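Local coordinates for putative preprotein translocase, SecG subunit (Thermus thermophilus, PDB 5AWW), which forms the small SecG subunit of the bacterial Sec protein translocase and probably takes part in an early event of protein export across the cell membrane, at residues 13-18 and 60-65; 20-25 and 54-59. All coordinates share one frame; numbering follows the deposited sequence.

Interaction 1 of 2, residues 13-18 and 60-65; sequences LGVAGL and GVVFAA. With OLC ((2R)-2,3-dihydroxypropyl (9Z)-octadec-9-enoate), chain N.
The Phe63 ring is the one flat side chain here, and it does not present a face to Val15. Across this contact Phe63 is touched at the foot of its side chain: Val15 CG1 lies 3.8 Å from Phe63 CB, and the ring leads away from the valine. CG stands anti to the backbone N (chi1 161°), which turns the ring off the valine and toward that of Tyr12, the two planes about 20° from parallel. An apolar side chain of another protein chain also packs on Phe63.

The two methyls of Val15 divide the work: CG1 is given to Phe63, while CG2 reaches Val62 CG1 at 4.0 Å. The two valines meet at about a right angle. With chi1 of 169°, Val15 spreads its branches so that each serves a different residue of 60-65. The CA atoms of Val15 and Phe63 are 6.3 Å apart, and the segments together bury 145 Å². The evidence is therefore for a small, wholly apolar packing.

Away from the interface, segment 13-18 of helix 3-25 meets lipid. C11 of a monoolein chain lies 3.8 Å from the Leu18 CA, and C13 of the same chain is 3.9 Å from Leu18 CD1. Another monoolein touches both Val62 and Ala65, so the contact grades from a buried valine and phenylalanine to a lipid-bathed flank. Val15 further packs on Leu66, extending the seam along helix 50-72. Apolar side-chain packing of this kind between two predicted transmembrane helices is characteristic of an antiparallel helical hairpin, the arrangement of this chain.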
loop_
_atom_site.group_PDB
_atom_site.type_symbol
_atom_site.label_atom_id
_atom_site.label_comp_id
_atom_site.label_asym_id
_atom_site.label_seq_id
_atom_site.Cartn_x
_atom_site.Cartn_y
_atom_site.Cartn_z
ATOM N N LEU C 13 1.936 -24.284 17.635
ATOM C CA LEU C 13 2.972 -24.442 16.622
ATOM C C LEU C 13 2.470 -25.228 15.413
ATOM O O LEU C 13 2.714 -24.843 14.269
ATOM C CB LEU C 13 4.195 -25.138 17.228
ATOM C CG LEU C 13 5.317 -25.572 16.285
ATOM C CD1 LEU C 13 5.936 -24.371 15.591
ATOM C CD2 LEU C 13 6.369 -26.357 17.052
ATOM N N GLY C 14 1.771 -26.327 15.679
ATOM C CA GLY C 14 1.239 -27.172 14.624
ATOM C C GLY C 14 0.238 -26.444 13.747
ATOM O O GLY C 14 0.305 -26.520 12.521
ATOM N N VAL C 15 -0.692 -25.738 14.381
ATOM C CA VAL C 15 -1.681 -24.949 13.662
ATOM C C VAL C 15 -0.980 -23.873 12.845
ATOM O O VAL C 15 -1.353 -23.609 11.702
ATOM C CB VAL C 15 -2.706 -24.297 14.623
ATOM C CG1 VAL C 15 -3.564 -23.273 13.886
ATOM C CG2 VAL C 15 -3.586 -25.360 15.266
ATOM N N ALA C 16 0.051 -23.271 13.432
ATOM C CA ALA C 16 0.829 -22.245 12.747
ATOM C C ALA C 16 1.459 -22.781 11.465
ATOM O O ALA C 16 1.232 -22.244 10.380
ATOM C CB ALA C 16 1.900 -21.695 13.668
ATOM N N GLY C 17 2.245 -23.846 11.600
ATOM C CA GLY C 17 2.943 -24.436 10.473
ATOM C C GLY C 17 2.003 -24.944 9.400
ATOM O O GLY C 17 2.240 -24.750 8.206
ATOM N N LEU C 18 0.929 -25.599 9.829
ATOM C CA LEU C 18 -0.081 -26.093 8.906
ATOM C C LEU C 18 -0.703 -24.934 8.141
ATOM O O LEU C 18 -0.972 -25.040 6.942
ATOM C CB LEU C 18 -1.157 -26.879 9.657
ATOM C CG LEU C 18 -2.313 -27.445 8.833
ATOM C CD1 LEU C 18 -1.793 -28.327 7.709
ATOM C CD2 LEU C 18 -3.254 -28.220 9.736
ATOM N N GLY C 60 -7.569 -20.238 11.130
ATOM C CA GLY C 60 -7.270 -18.870 11.495
ATOM C C GLY C 60 -7.952 -18.568 12.811
ATOM O O GLY C 60 -7.345 -18.008 13.730
ATOM N N VAL C 61 -9.219 -18.959 12.905
ATOM C CA VAL C 61 -9.967 -18.770 14.141
ATOM C C VAL C 61 -9.336 -19.568 15.282
ATOM O O VAL C 61 -9.198 -19.066 16.396
ATOM C CB VAL C 61 -11.446 -19.174 13.980
ATOM C CG1 VAL C 61 -12.176 -19.073 15.313
ATOM C CG2 VAL C 61 -12.119 -18.295 12.939
ATOM N N VAL C 62 -8.943 -20.805 14.993
ATOM C CA VAL C 62 -8.315 -21.665 15.990
ATOM C C VAL C 62 -6.991 -21.073 16.462
ATOM O O VAL C 62 -6.700 -21.067 17.656
ATOM C CB VAL C 62 -8.077 -23.091 15.443
ATOM C CG1 VAL C 62 -7.165 -23.880 16.369
ATOM C CG2 VAL C 62 -9.398 -23.811 15.253
ATOM N N PHE C 63 -6.197 -20.574 15.521
ATOM C CA PHE C 63 -4.920 -19.948 15.849
ATOM C C PHE C 63 -5.113 -18.717 16.736
ATOM O O PHE C 63 -4.394 -18.529 17.724
ATOM C CB PHE C 63 -4.172 -19.568 14.569
ATOM C CG PHE C 63 -3.094 -18.548 14.778
ATOM C CD1 PHE C 63 -1.898 -18.896 15.382
ATOM C CD2 PHE C 63 -3.277 -17.235 14.366
ATOM C CE1 PHE C 63 -0.907 -17.957 15.578
ATOM C CE2 PHE C 63 -2.289 -16.290 14.557
ATOM C CZ PHE C 63 -1.102 -16.650 15.162
ATOM N N ALA C 64 -6.087 -17.886 16.377
ATOM C CA ALA C 64 -6.408 -16.700 17.164
ATOM C C ALA C 64 -6.829 -17.082 18.584
ATOM O O ALA C 64 -6.331 -16.527 19.573
ATOM C CB ALA C 64 -7.506 -15.904 16.484
ATOM N N ALA C 65 -7.745 -18.041 18.669
ATOM C CA ALA C 65 -8.265 -18.506 19.946
ATOM C C ALA C 65 -7.156 -19.112 20.801
ATOM O O ALA C 65 -7.186 -19.004 22.024
ATOM C CB ALA C 65 -9.380 -19.516 19.726
HETATM C C18 OLC N . -0.341 -33.612 1.754
HETATM C C10 OLC N . 3.421 -29.075 9.844
HETATM C C17 OLC N . -0.599 -32.679 2.918
HETATM C C11 OLC N . 2.377 -28.961 8.758
HETATM C C16 OLC N . 0.636 -32.536 3.803
HETATM C C12 OLC N . 2.651 -29.992 7.667
HETATM C C15 OLC N . 0.417 -31.474 4.877
HETATM C C13 OLC N . 1.488 -30.080 6.683
HETATM C C14 OLC N . 1.688 -31.215 5.682
#

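Interaction 2 of 2, residues 20-25 and 54-59; sequences VYLVLV and RLTVIL. With OLC ((2R)-2,3-dihydroxypropyl (9Z)-octadec-9-enoate), chain M.
Leu22 pushes into the side of segment 54-59 of helix 50-72, packing the two arms of the transmembrane hairpin against each other. The axes of the two short segments approach to 10.3 Å, with N-to-C directions 145° apart, so the pairing is antiparallel but clearly tilted. The leucine's CD1 meets three residues: it lies 3.6 Å from Leu59 CD1, 3.7 Å from Leu55 CD2 and 3.8 Å from Thr56 CG2, and the side chain crosses each of the two leucines at about a right angle. Nearer the backbone, Leu22 CB sits 3.7 Å from Thr56 CG2. An extended side chain (chi1 -71°, chi2 180°) brings CD1 alongside the threonine methyl to the two leucines.

In the next shell, Leu59 also packs on Leu18 and Leu19, which lie just before Val20. At the end of helix 3-25, the carbonyl oxygens of Val23 and Leu24 accept hydrogen bonds from side chains of another protein chain. Arg54 takes no part across the pair; its guanidinium lies near C3 of a monoolein, approached obliquely. Thr56 itself splits its roles: CG2 takes the apolar contact, while OG1 turns back along its own helix and hydrogen-bonds to the carbonyl oxygens of Tyr53 and Leu52.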
loop_
_atom_site.group_PDB
_atom_site.type_symbol
_atom_site.label_atom_id
_atom_site.label_comp_id
_atom_site.label_asym_id
_atom_site.label_seq_id
_atom_site.Cartn_x
_atom_site.Cartn_y
_atom_site.Cartn_z
ATOM N N VAL C 20 0.743 -22.042 7.516
ATOM C CA VAL C 20 1.773 -21.624 6.572
ATOM C C VAL C 20 1.734 -22.483 5.317
ATOM O O VAL C 20 1.757 -21.968 4.197
ATOM C CB VAL C 20 3.181 -21.707 7.188
ATOM C CG1 VAL C 20 4.238 -21.328 6.159
ATOM C CG2 VAL C 20 3.273 -20.812 8.406
ATOM N N TYR C 21 1.668 -23.797 5.512
ATOM C CA TYR C 21 1.618 -24.734 4.396
ATOM C C TYR C 21 0.411 -24.454 3.509
ATOM O O TYR C 21 0.540 -24.341 2.291
ATOM C CB TYR C 21 1.582 -26.180 4.901
ATOM C CG TYR C 21 1.554 -27.214 3.795
ATOM C CD1 TYR C 21 2.728 -27.649 3.195
ATOM C CD2 TYR C 21 0.351 -27.754 3.353
ATOM C CE1 TYR C 21 2.706 -28.593 2.182
ATOM C CE2 TYR C 21 0.320 -28.697 2.341
ATOM C CZ TYR C 21 1.499 -29.113 1.760
ATOM O OH TYR C 21 1.467 -30.053 0.753
ATOM N N LEU C 22 -0.758 -24.329 4.129
ATOM C CA LEU C 22 -1.996 -24.086 3.397
ATOM C C LEU C 22 -1.955 -22.786 2.603
ATOM O O LEU C 22 -2.403 -22.740 1.459
ATOM C CB LEU C 22 -3.189 -24.063 4.352
ATOM C CG LEU C 22 -3.617 -25.395 4.967
ATOM C CD1 LEU C 22 -4.805 -25.178 5.881
ATOM C CD2 LEU C 22 -3.948 -26.409 3.884
ATOM N N VAL C 23 -1.421 -21.732 3.213
ATOM C CA VAL C 23 -1.336 -20.437 2.541
ATOM C C VAL C 23 -0.360 -20.490 1.363
ATOM O O VAL C 23 -0.677 -20.022 0.266
ATOM C CB VAL C 23 -0.917 -19.323 3.523
ATOM C CG1 VAL C 23 -0.596 -18.037 2.777
ATOM C CG2 VAL C 23 -2.016 -19.086 4.547
ATOM N N LEU C 24 0.814 -21.074 1.587
ATOM C CA LEU C 24 1.818 -21.209 0.534
ATOM C C LEU C 24 1.317 -22.049 -0.644
ATOM O O LEU C 24 1.596 -21.734 -1.799
ATOM C CB LEU C 24 3.104 -21.818 1.100
ATOM C CG LEU C 24 3.969 -20.858 1.919
ATOM C CD1 LEU C 24 5.201 -21.556 2.471
ATOM C CD2 LEU C 24 4.363 -19.663 1.067
ATOM N N VAL C 25 0.576 -23.112 -0.344
ATOM C CA VAL C 25 0.024 -23.986 -1.376
ATOM C C VAL C 25 -1.001 -23.255 -2.246
ATOM O O VAL C 25 -0.988 -23.383 -3.473
ATOM C CB VAL C 25 -0.630 -25.245 -0.757
ATOM C CG1 VAL C 25 -1.558 -25.923 -1.754
ATOM C CG2 VAL C 25 0.439 -26.211 -0.274
ATOM N N ARG C 54 -12.052 -22.855 3.438
ATOM C CA ARG C 54 -12.795 -23.033 4.676
ATOM C C ARG C 54 -11.867 -23.526 5.786
ATOM O O ARG C 54 -11.996 -23.121 6.949
ATOM C CB ARG C 54 -13.955 -24.010 4.458
ATOM C CG ARG C 54 -15.142 -23.801 5.388
ATOM C CD ARG C 54 -16.177 -24.903 5.200
ATOM N NE ARG C 54 -15.548 -26.220 5.145
ATOM C CZ ARG C 54 -15.323 -26.990 6.206
ATOM N NH1 ARG C 54 -15.683 -26.580 7.415
ATOM N NH2 ARG C 54 -14.741 -28.173 6.054
ATOM N N LEU C 55 -10.921 -24.388 5.418
ATOM C CA LEU C 55 -9.958 -24.911 6.379
ATOM C C LEU C 55 -9.043 -23.813 6.910
ATOM O O LEU C 55 -8.702 -23.800 8.093
ATOM C CB LEU C 55 -9.119 -26.027 5.754
ATOM C CG LEU C 55 -8.096 -26.684 6.680
ATOM C CD1 LEU C 55 -8.769 -27.211 7.939
ATOM C CD2 LEU C 55 -7.362 -27.799 5.958
ATOM N N THR C 56 -8.646 -22.895 6.036
ATOM C CA THR C 56 -7.788 -21.796 6.447
ATOM C C THR C 56 -8.550 -20.834 7.340
ATOM O O THR C 56 -7.990 -20.311 8.296
ATOM C CB THR C 56 -7.208 -21.020 5.250
ATOM O OG1 THR C 56 -8.202 -20.897 4.228
ATOM C CG2 THR C 56 -5.995 -21.738 4.687
ATOM N N VAL C 57 -9.822 -20.595 7.033
ATOM C CA VAL C 57 -10.622 -19.732 7.899
ATOM C C VAL C 57 -10.736 -20.341 9.295
ATOM O O VAL C 57 -10.470 -19.676 10.311
ATOM C CB VAL C 57 -12.029 -19.489 7.332
ATOM C CG1 VAL C 57 -12.870 -18.716 8.333
ATOM C CG2 VAL C 57 -11.945 -18.742 6.011
ATOM N N ILE C 58 -11.113 -21.615 9.335
ATOM C CA ILE C 58 -11.231 -22.344 10.593
ATOM C C ILE C 58 -9.930 -22.332 11.392
ATOM O O ILE C 58 -9.934 -22.076 12.596
ATOM C CB ILE C 58 -11.661 -23.803 10.349
ATOM C CG1 ILE C 58 -13.096 -23.839 9.824
ATOM C CG2 ILE C 58 -11.539 -24.622 11.625
ATOM C CD1 ILE C 58 -13.620 -25.225 9.586
ATOM N N LEU C 59 -8.817 -22.592 10.713
ATOM C CA LEU C 59 -7.520 -22.647 11.374
ATOM C C LEU C 59 -7.043 -21.262 11.790
ATOM O O LEU C 59 -6.211 -21.125 12.686
ATOM C CB LEU C 59 -6.484 -23.309 10.467
ATOM C CG LEU C 59 -6.619 -24.823 10.326
ATOM C CD1 LEU C 59 -5.536 -25.369 9.417
ATOM C CD2 LEU C 59 -6.563 -25.489 11.692
HETATM C C10 OLC M . -15.231 -24.492 13.629
HETATM C C9 OLC M . -16.401 -25.096 13.399
HETATM C C17 OLC M . -10.725 -23.295 20.824
HETATM C C11 OLC M . -15.051 -23.450 14.716
HETATM C C8 OLC M . -16.455 -26.116 12.286
HETATM C C16 OLC M . -10.793 -22.950 19.343
HETATM C C12 OLC M . -13.697 -23.646 15.398
HETATM C C7 OLC M . -17.249 -27.347 12.707
HETATM C C15 OLC M . -12.239 -22.883 18.868
HETATM C C13 OLC M . -13.681 -23.016 16.789
HETATM C C6 OLC M . -16.819 -28.546 11.863
HETATM C C14 OLC M . -12.264 -22.943 17.346
HETATM C C5 OLC M . -17.094 -28.326 10.375
HETATM C C4 OLC M . -16.417 -29.400 9.521
HETATM C C3 OLC M . -16.931 -29.474 8.076
#

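How the interactions relate
Both contacts join helix 3-25 to helix 50-72, with interaction 2 nested inside the loop that interaction 1 closes; their centres lie about 9 Å apart. Of the three touching residues in interaction 1, two are buried; in interaction 2 it is two of four, with Leu55 at the edge. Valine methyls against a valine and the CB of a phenylalanine in 13-18 and 60-65 thus give way to leucine packing plus one threonine in 20-25 and 54-59, nearer the connecting loop, where polar bonds to another protein chain appear. Leu59 bridges the two: its O is 3.6 Å from Val15 CG1, and its CD1 3.7 Å from Leu18 CD2, making one continuous seam.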